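PDB 2NO4: (S)-2-haloacid dehalogenase IVA from Burkholderia cepacia, which catalyses the hydrolytic dehalogenation of short-chain (S)-2-haloalkanoic acids to (R)-2-hydroxyalkanoic acids, inverting the configuration at the carbon that loses its halide. Local coordinates for residues 125-130 with 164-169; 65-70 with 158-163. One frame throughout, in Å; residues are numbered along the deposited sequence.

Contact 1. Residues 125-130 with 164-169. With SO4 (sulfate ion), chain H.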
loop_
_atom_site.group_PDB
_atom_site.type_symbol
_atom_site.label_atom_id
_atom_site.label_comp_id
_atom_site.label_asym_id
_atom_site.label_seq_id
_atom_site.Cartn_x
_atom_site.Cartn_y
_atom_site.Cartn_z
ATOM N N ALA B 125 11.500 13.909 -19.092
ATOM C CA ALA B 125 11.978 13.851 -17.704
ATOM C C ALA B 125 11.451 12.583 -17.014
ATOM O O ALA B 125 10.435 12.007 -17.439
ATOM C CB ALA B 125 11.535 15.139 -16.930
ATOM N N ILE B 126 12.165 12.135 -15.992
ATOM C CA ILE B 126 11.650 11.108 -15.079
ATOM C C ILE B 126 11.182 11.816 -13.775
ATOM O O ILE B 126 11.808 12.797 -13.322
ATOM C CB ILE B 126 12.725 10.015 -14.806
ATOM C CG1 ILE B 126 12.853 9.085 -16.025
ATOM C CG2 ILE B 126 12.414 9.190 -13.500
ATOM C CD1 ILE B 126 13.992 8.107 -15.938
ATOM N N LEU B 127 10.056 11.351 -13.214
ATOM C CA LEU B 127 9.645 11.721 -11.848
ATOM C C LEU B 127 9.428 10.398 -11.080
ATOM O O LEU B 127 8.523 9.586 -11.419
ATOM C CB LEU B 127 8.370 12.586 -11.878
ATOM C CG LEU B 127 7.820 12.954 -10.488
ATOM C CD1 LEU B 127 8.834 13.924 -9.780
ATOM C CD2 LEU B 127 6.388 13.520 -10.562
ATOM N N SER B 128 10.285 10.159 -10.092
ATOM C CA SER B 128 10.387 8.842 -9.461
ATOM C C SER B 128 10.437 8.921 -7.937
ATOM O O SER B 128 11.054 9.833 -7.368
ATOM C CB SER B 128 11.669 8.144 -9.956
ATOM O OG SER B 128 11.796 6.839 -9.365
ATOM N N ASN B 129 9.848 7.929 -7.270
ATOM C CA ASN B 129 10.139 7.699 -5.837
ATOM C C ASN B 129 11.602 7.378 -5.535
ATOM O O ASN B 129 12.038 7.552 -4.401
ATOM C CB ASN B 129 9.305 6.530 -5.278
ATOM C CG ASN B 129 7.822 6.839 -5.211
ATOM O OD1 ASN B 129 7.409 7.976 -4.941
ATOM N ND2 ASN B 129 6.995 5.799 -5.431
ATOM N N GLY B 130 12.327 6.843 -6.521
ATOM C CA GLY B 130 13.678 6.346 -6.309
ATOM C C GLY B 130 14.590 7.546 -6.019
ATOM O O GLY B 130 14.440 8.606 -6.621
ATOM N N PRO B 164 0.246 15.120 -3.826
ATOM C CA PRO B 164 0.370 16.107 -4.907
ATOM C C PRO B 164 1.661 16.953 -4.897
ATOM O O PRO B 164 2.061 17.428 -5.966
ATOM C CB PRO B 164 -0.869 16.985 -4.728
ATOM C CG PRO B 164 -1.273 16.784 -3.201
ATOM C CD PRO B 164 -0.979 15.338 -3.027
ATOM N N ARG B 165 2.293 17.149 -3.737
ATOM C CA ARG B 165 3.527 17.957 -3.714
ATOM C C ARG B 165 4.628 17.425 -4.626
ATOM O O ARG B 165 5.420 18.213 -5.131
ATOM C CB ARG B 165 4.085 18.179 -2.290
ATOM C CG ARG B 165 3.120 18.919 -1.347
ATOM C CD ARG B 165 2.611 17.928 -0.315
ATOM N NE ARG B 165 3.257 18.165 0.929
ATOM C CZ ARG B 165 3.269 17.395 2.012
ATOM N NH1 ARG B 165 2.739 16.173 2.088
ATOM N NH2 ARG B 165 3.912 17.892 3.042
ATOM N N ILE B 166 4.685 16.104 -4.844
ATOM C CA ILE B 166 5.686 15.549 -5.757
ATOM C C ILE B 166 5.443 15.878 -7.246
ATOM O O ILE B 166 6.400 16.149 -7.983
ATOM C CB ILE B 166 5.992 14.041 -5.525
ATOM C CG1 ILE B 166 7.283 13.666 -6.279
ATOM C CG2 ILE B 166 4.795 13.172 -5.948
ATOM C CD1 ILE B 166 7.731 12.185 -6.111
ATOM N N TYR B 167 4.182 15.854 -7.683
ATOM C CA TYR B 167 3.808 16.285 -9.028
ATOM C C TYR B 167 4.047 17.797 -9.200
ATOM O O TYR B 167 4.488 18.234 -10.262
ATOM C CB TYR B 167 2.347 15.882 -9.357
ATOM C CG TYR B 167 2.125 14.388 -9.117
ATOM C CD1 TYR B 167 2.787 13.433 -9.915
ATOM C CD2 TYR B 167 1.302 13.935 -8.075
ATOM C CE1 TYR B 167 2.620 12.058 -9.705
ATOM C CE2 TYR B 167 1.134 12.536 -7.842
ATOM C CZ TYR B 167 1.796 11.616 -8.681
ATOM O OH TYR B 167 1.680 10.255 -8.493
ATOM N N GLN B 168 3.751 18.579 -8.157
ATOM C CA GLN B 168 3.993 20.034 -8.149
ATOM C C GLN B 168 5.483 20.346 -8.286
ATOM O O GLN B 168 5.855 21.252 -9.027
ATOM C CB GLN B 168 3.428 20.691 -6.877
ATOM C CG GLN B 168 3.559 22.231 -6.831
ATOM C CD GLN B 168 2.819 22.892 -7.975
ATOM O OE1 GLN B 168 3.412 23.600 -8.777
ATOM N NE2 GLN B 168 1.536 22.655 -8.068
ATOM N N PHE B 169 6.317 19.594 -7.569
ATOM C CA PHE B 169 7.783 19.653 -7.692
ATOM C C PHE B 169 8.266 19.550 -9.158
ATOM O O PHE B 169 9.159 20.305 -9.569
ATOM C CB PHE B 169 8.436 18.564 -6.807
ATOM C CG PHE B 169 9.951 18.557 -6.835
ATOM C CD1 PHE B 169 10.694 19.600 -6.250
ATOM C CD2 PHE B 169 10.649 17.495 -7.419
ATOM C CE1 PHE B 169 12.123 19.572 -6.268
ATOM C CE2 PHE B 169 12.056 17.480 -7.446
ATOM C CZ PHE B 169 12.784 18.513 -6.870
HETATM S S SO4 H . 8.686 5.190 -9.260
HETATM O O1 SO4 H . 9.606 5.336 -10.365
HETATM O O2 SO4 H . 9.326 4.545 -8.117
HETATM O O3 SO4 H . 8.075 6.444 -8.884
HETATM O O4 SO4 H . 7.657 4.287 -9.770
#

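Contact 2. Residues 65-70 with 158-163. With SO4 (sulfate ion), chain K; SO4 (sulfate ion), chain H.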
loop_
_atom_site.group_PDB
_atom_site.type_symbol
_atom_site.label_atom_id
_atom_site.label_comp_id
_atom_site.label_asym_id
_atom_site.label_seq_id
_atom_site.Cartn_x
_atom_site.Cartn_y
_atom_site.Cartn_z
ATOM N N HIS B 65 4.574 10.236 8.617
ATOM C CA HIS B 65 5.673 11.225 8.763
ATOM C C HIS B 65 7.001 10.595 9.215
ATOM O O HIS B 65 7.709 11.154 10.056
ATOM C CB HIS B 65 5.251 12.388 9.721
ATOM C CG HIS B 65 3.898 12.962 9.409
ATOM N ND1 HIS B 65 3.476 13.220 8.123
ATOM C CD2 HIS B 65 2.859 13.288 10.204
ATOM C CE1 HIS B 65 2.242 13.694 8.144
ATOM N NE2 HIS B 65 1.840 13.737 9.391
ATOM N N GLN B 66 7.321 9.422 8.678
ATOM C CA GLN B 66 8.594 8.785 8.967
ATOM C C GLN B 66 9.285 8.445 7.626
ATOM O O GLN B 66 9.538 7.298 7.304
ATOM C CB GLN B 66 8.428 7.572 9.893
ATOM C CG GLN B 66 9.736 6.909 10.296
ATOM C CD GLN B 66 10.428 7.611 11.475
ATOM O OE1 GLN B 66 9.826 8.436 12.160
ATOM N NE2 GLN B 66 11.681 7.247 11.728
ATOM N N TYR B 67 9.571 9.469 6.830
ATOM C CA TYR B 67 10.342 9.269 5.600
ATOM C C TYR B 67 11.671 8.560 5.779
ATOM O O TYR B 67 12.429 8.816 6.735
ATOM C CB TYR B 67 10.554 10.604 4.841
ATOM C CG TYR B 67 11.258 10.420 3.510
ATOM C CD1 TYR B 67 10.537 10.143 2.344
ATOM C CD2 TYR B 67 12.657 10.497 3.417
ATOM C CE1 TYR B 67 11.189 9.990 1.100
ATOM C CE2 TYR B 67 13.317 10.339 2.183
ATOM C CZ TYR B 67 12.572 10.071 1.038
ATOM O OH TYR B 67 13.199 9.877 -0.167
ATOM N N ALA B 68 11.950 7.649 4.852
ATOM C CA ALA B 68 13.297 7.154 4.611
ATOM C C ALA B 68 13.328 6.952 3.116
ATOM O O ALA B 68 12.266 6.829 2.473
ATOM C CB ALA B 68 13.560 5.828 5.328
ATOM N N ASP B 69 14.530 6.918 2.552
ATOM C CA ASP B 69 14.661 6.899 1.108
ATOM C C ASP B 69 14.363 5.557 0.438
ATOM O O ASP B 69 14.260 4.527 1.102
ATOM C CB ASP B 69 15.988 7.542 0.625
ATOM C CG ASP B 69 17.210 6.594 0.660
ATOM O OD1 ASP B 69 17.134 5.405 0.968
ATOM O OD2 ASP B 69 18.313 7.084 0.322
ATOM N N PHE B 70 14.217 5.582 -0.881
ATOM C CA PHE B 70 13.585 4.454 -1.562
ATOM C C PHE B 70 14.464 3.239 -1.537
ATOM O O PHE B 70 13.974 2.108 -1.412
ATOM C CB PHE B 70 13.168 4.836 -2.969
ATOM C CG PHE B 70 12.024 4.009 -3.529
ATOM C CD1 PHE B 70 10.789 3.963 -2.879
ATOM C CD2 PHE B 70 12.178 3.320 -4.751
ATOM C CE1 PHE B 70 9.708 3.256 -3.434
ATOM C CE2 PHE B 70 11.109 2.601 -5.305
ATOM C CZ PHE B 70 9.853 2.589 -4.622
ATOM N N LYS B 158 11.384 14.640 0.206
ATOM C CA LYS B 158 11.142 13.690 1.298
ATOM C C LYS B 158 9.643 13.387 1.480
ATOM O O LYS B 158 9.133 13.290 2.587
ATOM C CB LYS B 158 11.841 14.123 2.607
ATOM C CG LYS B 158 13.384 14.168 2.436
ATOM C CD LYS B 158 14.124 14.321 3.764
ATOM C CE LYS B 158 15.609 14.754 3.522
ATOM N NZ LYS B 158 16.213 14.166 2.231
ATOM N N ILE B 159 8.981 13.198 0.343
ATOM C CA ILE B 159 7.542 13.018 0.203
ATOM C C ILE B 159 7.321 12.092 -1.010
ATOM O O ILE B 159 7.779 12.405 -2.102
ATOM C CB ILE B 159 6.859 14.372 -0.111
ATOM C CG1 ILE B 159 6.932 15.319 1.096
ATOM C CG2 ILE B 159 5.365 14.169 -0.472
ATOM C CD1 ILE B 159 6.464 16.693 0.744
ATOM N N TYR B 160 6.611 10.980 -0.814
ATOM C CA TYR B 160 6.394 10.009 -1.892
ATOM C C TYR B 160 5.107 10.240 -2.682
ATOM O O TYR B 160 4.176 10.863 -2.188
ATOM C CB TYR B 160 6.396 8.598 -1.304
ATOM C CG TYR B 160 7.779 8.082 -0.967
ATOM C CD1 TYR B 160 8.129 7.779 0.346
ATOM C CD2 TYR B 160 8.730 7.859 -1.982
ATOM C CE1 TYR B 160 9.380 7.256 0.637
ATOM C CE2 TYR B 160 9.969 7.329 -1.688
ATOM C CZ TYR B 160 10.283 7.043 -0.393
ATOM O OH TYR B 160 11.508 6.553 -0.100
ATOM N N LYS B 161 5.069 9.726 -3.909
ATOM C CA LYS B 161 3.831 9.663 -4.682
ATOM C C LYS B 161 2.820 8.824 -3.866
ATOM O O LYS B 161 3.240 7.931 -3.121
ATOM C CB LYS B 161 4.101 8.946 -6.009
ATOM C CG LYS B 161 5.016 9.662 -6.957
ATOM C CD LYS B 161 5.512 8.631 -7.974
ATOM C CE LYS B 161 6.128 9.278 -9.188
ATOM N NZ LYS B 161 6.405 8.212 -10.253
ATOM N N PRO B 162 1.505 9.051 -4.058
ATOM C CA PRO B 162 0.862 10.034 -4.976
ATOM C C PRO B 162 0.491 11.384 -4.329
ATOM O O PRO B 162 -0.524 11.985 -4.700
ATOM C CB PRO B 162 -0.426 9.302 -5.390
ATOM C CG PRO B 162 -0.772 8.420 -4.210
ATOM C CD PRO B 162 0.496 8.181 -3.404
ATOM N N ASP B 163 1.261 11.812 -3.328
ATOM C CA ASP B 163 1.025 13.091 -2.656
ATOM C C ASP B 163 1.208 14.167 -3.713
ATOM O O ASP B 163 2.207 14.116 -4.434
ATOM C CB ASP B 163 2.085 13.312 -1.567
ATOM C CG ASP B 163 1.811 14.534 -0.738
ATOM O OD1 ASP B 163 1.917 15.671 -1.259
ATOM O OD2 ASP B 163 1.415 14.361 0.423
HETATM S S SO4 K . 14.064 4.831 9.890
HETATM O O1 SO4 K . 15.265 5.090 9.138
HETATM O O2 SO4 K . 14.311 4.971 11.331
HETATM O O3 SO4 K . 13.030 5.779 9.531
HETATM O O4 SO4 K . 13.671 3.419 9.610
HETATM S S SO4 H . 8.686 5.190 -9.260
HETATM O O1 SO4 H . 9.606 5.336 -10.365
HETATM O O2 SO4 H . 9.326 4.545 -8.117
HETATM O O3 SO4 H . 8.075 6.444 -8.884
HETATM O O4 SO4 H . 7.657 4.287 -9.770
#

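Contact 1. Residues 125-130 with 164-169
Leu127 meets Ile166 and Tyr167 where the end of strand 123-128 passes the first turns of helix 164-174. Its CB points toward the helix, and CG follows anti to the backbone N (chi1 177°), beyond which the side chain forks into the two methyls that do the touching. CD1 lies 3.8 Å from Ile166 CG1, the two side chains crossing obliquely. CD2 reaches the Tyr167 ring at CD1, 3.7 Å away, and also lies 3.7 Å from Ile166 O. The Leu127 and Tyr167 side chains cross at about a right angle, with CD2 oblique to the ring. Ile166 CG2 sits 4.1 Å above the centre of one face of that same ring, while the tyrosine hydroxyl is hydrogen-bonded to Asp190.

Beyond Leu127 the strand end turns polar. Ser128 OG donates to sulfate O1 (2.8 Å). The same OG accepts from Gly130 N (2.9 Å) in an ST turn. The nearly straight bond from Asn129 N to sulfate O3 is 2.8 Å long. Ser128 and Asn129 bind the (S)-2-haloacid, as do Ala21 and Tyr22, whose backbone N atoms also hold the ion, so the sulfate is consistent with occupation of the substrate pocket.

The strand and helix axes run nearly antiparallel (161°), as expected for a helix packed on a Rossmann-like sheet. Strand 123-128 lies between strands 16-19 and 150-153; Ile126 packs on helix 132-141, Phe169 reaches Leu152 of strand 150-153, and Tyr167 touches helix 188-197.

Contact 2. Residues 65-70 with 158-163
Tyr67 and Tyr160 are brought together by different first torsions: CG of Tyr67 stands anti to the backbone N (chi1 -176°), that of Tyr160 anti to the carbonyl carbon (chi1 -76°). Their planes are inclined at 31°, an oblique pairing in which Tyr67 CE1 lies over the Tyr160 face, displaced toward the rim, and comes to 3.3 Å from Tyr160 CE1. A face of the Tyr67 ring receives Lys158 CA almost on the ring normal, 3.7 Å from the centroid, a CH-pi contact; the Tyr67 hydroxyl is hydrogen-bonded to Asp155. Tyr160 OH donates to Ala68 O over 2.7 Å, in the carbonyl plane and on a lone pair. Phe70 completes the aromatic cluster, its CD1 3.7 Å from Tyr160 CE2. Asp69, between Ala68 and Phe70 in sequence, is the N-cap of helix 70-84, its OD1 accepting from Gln72 N.

Next to Tyr160, Lys161 extends beyond CG to place NZ 2.8 Å from sulfate O3, and NZ also forms salt bridges with the nucleophile Asp20 and with Asp190. A lysine beside the aspartate nucleophile is characteristic of HAD-superfamily active sites; the aromatic cluster alongside joins the helical cap to the core loop that carries it.

From the N terminus, the chain first meets the loop 65-70 between helices 43-63 and 70-84, then strand 123-128, and finally 158-163, which runs straight into 164-169. Contact 2 closes a loop of 87 residues and contact 1 one of 33; because their segments alternate, the two loops cross rather than nest. Contact 1 ties a helix to the parallel sheet of the core, whereas contact 2 joins the helical region to the core loop ahead of that helix. They meet directly: Lys161 NZ is 2.8 Å from Leu127 O and Lys161 N is 3.1 Å from Asn129 OD1, both probable hydrogen bonds, and both contacts border the same sulfate ion.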